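Local coordinates for protein ribonuclease S-F11 (Nicotiana alata, PDB 1IOO) that cleaves RNA as a secreted T2-type ribonuclease of the style, associated with gametophytic self-incompatibility, by which the plant discriminates self from non-self pollen, at residues L117-T120 and L121-H124; S131-F134 and Q135-F138. One frame throughout, in Å; residues are numbered along the deposited sequence.

Contact 1: residues L117-T120 and L121-H124; sequences LLRT and LQTH
L121 N, Q122 N and T123 N donate to L117 O, L118 O and R119 O in successive i-to-i+4 bonds, the alpha-helical ladder of the short helix 117-123, whose first rung, L121 N to L117 O, is 2.8 Å long. A tighter i-to-i+3 bond follows, H124 N to L121 O at 2.9 Å. On the exposed side R119 bends at its second torsion (chi2 59°), which carries the guanidinium forward to the next turn, and NH1 donates to Q122 OE1 at 2.8 Å. OE1 lies close to the guanidinium plane, whereas NH1 stands above the amide plane and not on a lone pair; the two flat groups are 82° apart. The methyl of T123 settles over one guanidinium face, CG2 3.8 Å from R119 CZ, so that the arginine is held at an edge and on a face by consecutive residues. Against helix 134-145, the T120 methyl and the H124 ring lie alongside each other, T120 touching T143 and H124 touching T143 and A140. Replacing H124 by alanine is likely to open a gap against A140 and T143 and to strip T120 of its partner from the following turn. L117 packs on V144 and F29, while L118 and L121 meet F194 and L118 also touches the glycosylated N28; L121 leans on the preceding turn, its CG 3.2 Å from L117 O.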
loop_
_atom_site.group_PDB
_atom_site.type_symbol
_atom_site.label_atom_id
_atom_site.label_comp_id
_atom_site.label_asym_id
_atom_site.label_seq_id
_atom_site.Cartn_x
_atom_site.Cartn_y
_atom_site.Cartn_z
ATOM N N LEU A 117 -7.939 -3.850 -7.568
ATOM C CA LEU A 117 -8.746 -4.190 -6.406
ATOM C C LEU A 117 -10.100 -3.519 -6.425
ATOM O O LEU A 117 -11.077 -4.089 -5.947
ATOM C CB LEU A 117 -7.990 -3.860 -5.115
ATOM C CG LEU A 117 -6.620 -4.533 -4.948
ATOM C CD1 LEU A 117 -6.107 -4.264 -3.542
ATOM C CD2 LEU A 117 -6.717 -6.040 -5.190
ATOM N N LEU A 118 -10.171 -2.304 -6.954
ATOM C CA LEU A 118 -11.447 -1.622 -7.026
ATOM C C LEU A 118 -12.433 -2.426 -7.874
ATOM O O LEU A 118 -13.596 -2.591 -7.507
ATOM C CB LEU A 118 -11.271 -0.215 -7.605
ATOM C CG LEU A 118 -12.542 0.633 -7.579
ATOM C CD1 LEU A 118 -13.045 0.782 -6.149
ATOM C CD2 LEU A 118 -12.248 1.996 -8.179
ATOM N N ARG A 119 -11.950 -2.937 -9.004
ATOM C CA ARG A 119 -12.777 -3.743 -9.893
ATOM C C ARG A 119 -13.088 -5.108 -9.260
ATOM O O ARG A 119 -14.210 -5.606 -9.352
ATOM C CB ARG A 119 -12.065 -3.917 -11.240
ATOM C CG ARG A 119 -12.776 -4.826 -12.240
ATOM C CD ARG A 119 -14.173 -4.337 -12.592
ATOM N NE ARG A 119 -14.759 -5.163 -13.649
ATOM C CZ ARG A 119 -16.054 -5.198 -13.947
ATOM N NH1 ARG A 119 -16.917 -4.452 -13.273
ATOM N NH2 ARG A 119 -16.489 -5.990 -14.922
ATOM N N THR A 120 -12.090 -5.704 -8.614
ATOM C CA THR A 120 -12.288 -6.985 -7.945
ATOM C C THR A 120 -13.361 -6.870 -6.867
ATOM O O THR A 120 -14.234 -7.729 -6.744
ATOM C CB THR A 120 -10.974 -7.497 -7.330
ATOM O OG1 THR A 120 -10.039 -7.757 -8.384
ATOM C CG2 THR A 120 -11.216 -8.778 -6.537
ATOM N N LEU A 121 -13.305 -5.796 -6.089
ATOM C CA LEU A 121 -14.307 -5.586 -5.067
ATOM C C LEU A 121 -15.682 -5.402 -5.704
ATOM O O LEU A 121 -16.669 -5.980 -5.253
ATOM C CB LEU A 121 -13.923 -4.371 -4.209
ATOM C CG LEU A 121 -12.748 -4.653 -3.261
ATOM C CD1 LEU A 121 -12.197 -3.358 -2.685
ATOM C CD2 LEU A 121 -13.203 -5.594 -2.152
ATOM N N GLN A 122 -15.729 -4.634 -6.787
ATOM C CA GLN A 122 -16.984 -4.369 -7.478
ATOM C C GLN A 122 -17.646 -5.659 -7.976
ATOM O O GLN A 122 -18.861 -5.822 -7.846
ATOM C CB GLN A 122 -16.766 -3.410 -8.650
ATOM C CG GLN A 122 -18.032 -3.194 -9.477
ATOM C CD GLN A 122 -17.821 -2.252 -10.645
ATOM O OE1 GLN A 122 -16.837 -2.358 -11.376
ATOM N NE2 GLN A 122 -18.754 -1.327 -10.832
ATOM N N THR A 123 -16.855 -6.569 -8.538
ATOM C CA THR A 123 -17.402 -7.829 -9.045
ATOM C C THR A 123 -17.882 -8.727 -7.904
ATOM O O THR A 123 -18.567 -9.725 -8.132
ATOM C CB THR A 123 -16.385 -8.584 -9.940
ATOM O OG1 THR A 123 -15.213 -8.924 -9.191
ATOM C CG2 THR A 123 -15.999 -7.719 -11.125
ATOM N N HIS A 124 -17.507 -8.365 -6.681
ATOM C CA HIS A 124 -17.955 -9.076 -5.489
ATOM C C HIS A 124 -19.064 -8.279 -4.796
ATOM O O HIS A 124 -19.424 -8.539 -3.647
ATOM C CB HIS A 124 -16.779 -9.304 -4.533
ATOM C CG HIS A 124 -15.831 -10.371 -4.984
ATOM N ND1 HIS A 124 -15.871 -11.662 -4.498
ATOM C CD2 HIS A 124 -14.808 -10.337 -5.870
ATOM C CE1 HIS A 124 -14.911 -12.373 -5.062
ATOM N NE2 HIS A 124 -14.252 -11.593 -5.900
#

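Contact 2: residues S131-F134 and Q135-F138; sequences SYTF and QDIF
An N-cap starts helix 134-145: T133 comes right before its first turn, and its OG1 accepts from D136 N at 3.2 Å with an N-H...O angle of 152°. T133 can do this because its first torsion (chi1 64°) turns OG1 back over the backbone, within reach of D136 N. Where a capping box would have D136 accept directly from T133 N, a water intervenes, accepting from T133 N at 2.9 Å and donating to D136 OD2 at 2.8 Å. A second water lies 2.8 Å from T133 OG1 and donates weakly to D136 OD1. The carboxylate thus stays by the helix start, where the dipole would probably favour its negative charge. The first full rungs follow, I137 N to T133 O at 3.2 Å and F138 N to F134 O at 2.8 Å. One turn apart, the F134 and F138 rings meet obliquely, centroids 5.9 Å apart and planes at 31°, with F134 CE2 4.0 Å from F138 CB. K188 makes a cation-pi contact with F134. Y132, paired through its backbone with V192 of strand 192-194, brings the chain from strand 130-132 into the helix, while F134 and I137 pack on I151 of strand 150-154.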
loop_
_atom_site.group_PDB
_atom_site.type_symbol
_atom_site.label_atom_id
_atom_site.label_comp_id
_atom_site.label_asym_id
_atom_site.label_seq_id
_atom_site.Cartn_x
_atom_site.Cartn_y
_atom_site.Cartn_z
ATOM N N SER A 131 -21.139 -0.097 3.553
ATOM C CA SER A 131 -20.337 -0.868 4.487
ATOM C C SER A 131 -20.505 -2.360 4.254
ATOM O O SER A 131 -21.572 -2.826 3.849
ATOM C CB SER A 131 -20.715 -0.509 5.920
ATOM O OG SER A 131 -20.486 0.869 6.155
ATOM N N TYR A 132 -19.441 -3.109 4.521
ATOM C CA TYR A 132 -19.442 -4.544 4.308
ATOM C C TYR A 132 -18.712 -5.255 5.422
ATOM O O TYR A 132 -17.913 -4.647 6.134
ATOM C CB TYR A 132 -18.752 -4.845 2.981
ATOM C CG TYR A 132 -19.274 -3.989 1.855
ATOM C CD1 TYR A 132 -18.795 -2.693 1.654
ATOM C CD2 TYR A 132 -20.276 -4.459 1.011
ATOM C CE1 TYR A 132 -19.305 -1.887 0.642
ATOM C CE2 TYR A 132 -20.792 -3.664 -0.007
ATOM C CZ TYR A 132 -20.303 -2.378 -0.185
ATOM O OH TYR A 132 -20.814 -1.585 -1.186
ATOM N N THR A 133 -18.974 -6.548 5.572
ATOM C CA THR A 133 -18.297 -7.316 6.598
ATOM C C THR A 133 -16.834 -7.496 6.246
ATOM O O THR A 133 -16.460 -7.500 5.071
ATOM C CB THR A 133 -18.916 -8.722 6.796
ATOM O OG1 THR A 133 -18.756 -9.504 5.605
ATOM C CG2 THR A 133 -20.391 -8.609 7.141
ATOM N N PHE A 134 -16.002 -7.624 7.267
ATOM C CA PHE A 134 -14.585 -7.835 7.054
ATOM C C PHE A 134 -14.349 -9.067 6.189
ATOM O O PHE A 134 -13.543 -9.037 5.258
ATOM C CB PHE A 134 -13.877 -8.022 8.398
ATOM C CG PHE A 134 -12.445 -8.442 8.270
ATOM C CD1 PHE A 134 -11.432 -7.495 8.165
ATOM C CD2 PHE A 134 -12.114 -9.792 8.224
ATOM C CE1 PHE A 134 -10.111 -7.890 8.018
ATOM C CE2 PHE A 134 -10.793 -10.196 8.076
ATOM C CZ PHE A 134 -9.791 -9.243 7.973
ATOM N N GLN A 135 -15.074 -10.142 6.491
ATOM C CA GLN A 135 -14.913 -11.403 5.780
ATOM C C GLN A 135 -15.213 -11.264 4.294
ATOM O O GLN A 135 -14.521 -11.851 3.462
ATOM C CB GLN A 135 -15.812 -12.482 6.388
ATOM C CG GLN A 135 -15.430 -13.890 5.964
ATOM C CD GLN A 135 -14.029 -14.265 6.410
ATOM O OE1 GLN A 135 -13.683 -14.119 7.583
ATOM N NE2 GLN A 135 -13.217 -14.756 5.479
ATOM N N ASP A 136 -16.255 -10.509 3.956
ATOM C CA ASP A 136 -16.604 -10.316 2.550
ATOM C C ASP A 136 -15.492 -9.578 1.808
ATOM O O ASP A 136 -15.141 -9.934 0.684
ATOM C CB ASP A 136 -17.927 -9.560 2.415
ATOM C CG ASP A 136 -19.136 -10.450 2.674
ATOM O OD1 ASP A 136 -18.952 -11.675 2.823
ATOM O OD2 ASP A 136 -20.267 -9.925 2.717
ATOM N N ILE A 137 -14.939 -8.548 2.441
ATOM C CA ILE A 137 -13.838 -7.808 1.844
ATOM C C ILE A 137 -12.611 -8.711 1.702
ATOM O O ILE A 137 -12.003 -8.792 0.635
ATOM C CB ILE A 137 -13.472 -6.572 2.705
ATOM C CG1 ILE A 137 -14.637 -5.582 2.698
ATOM C CG2 ILE A 137 -12.209 -5.899 2.161
ATOM C CD1 ILE A 137 -14.498 -4.466 3.718
ATOM N N PHE A 138 -12.272 -9.395 2.791
ATOM C CA PHE A 138 -11.142 -10.321 2.815
ATOM C C PHE A 138 -11.265 -11.375 1.700
ATOM O O PHE A 138 -10.334 -11.579 0.920
ATOM C CB PHE A 138 -11.092 -11.003 4.186
ATOM C CG PHE A 138 -9.985 -12.005 4.341
ATOM C CD1 PHE A 138 -8.772 -11.642 4.915
ATOM C CD2 PHE A 138 -10.163 -13.320 3.929
ATOM C CE1 PHE A 138 -7.748 -12.584 5.076
ATOM C CE2 PHE A 138 -9.150 -14.260 4.086
ATOM C CZ PHE A 138 -7.943 -13.890 4.660
HETATM O O HOH W 1 -21.091 -7.430 3.757
HETATM O O HOH W 2 -19.875 -12.041 5.975
#

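In the fold
Contact 1 closes before contact 2 opens: helix 117-123 is followed by strand 130-132, which leads into helix 134-145. The two centres are 12 Å apart and the nearest atoms about 4 Å, without touching, on the same side of the chain's centre. What joins them is shared surroundings. Helix 134-145, begun in contact 2, supplies T143 and V144 to contact 1, and strand 192-194, antiparallel to strand 130-132, offers F194 to both. Together they tie two consecutive helices to the C-terminal end of the chain. The L117 side chain lies about 11 Å from that of catalytic H32 and the L118 side chain about 6 Å from a glycan N-acetylglucosamine; contact 2 is remote from these sites. Both are local packing.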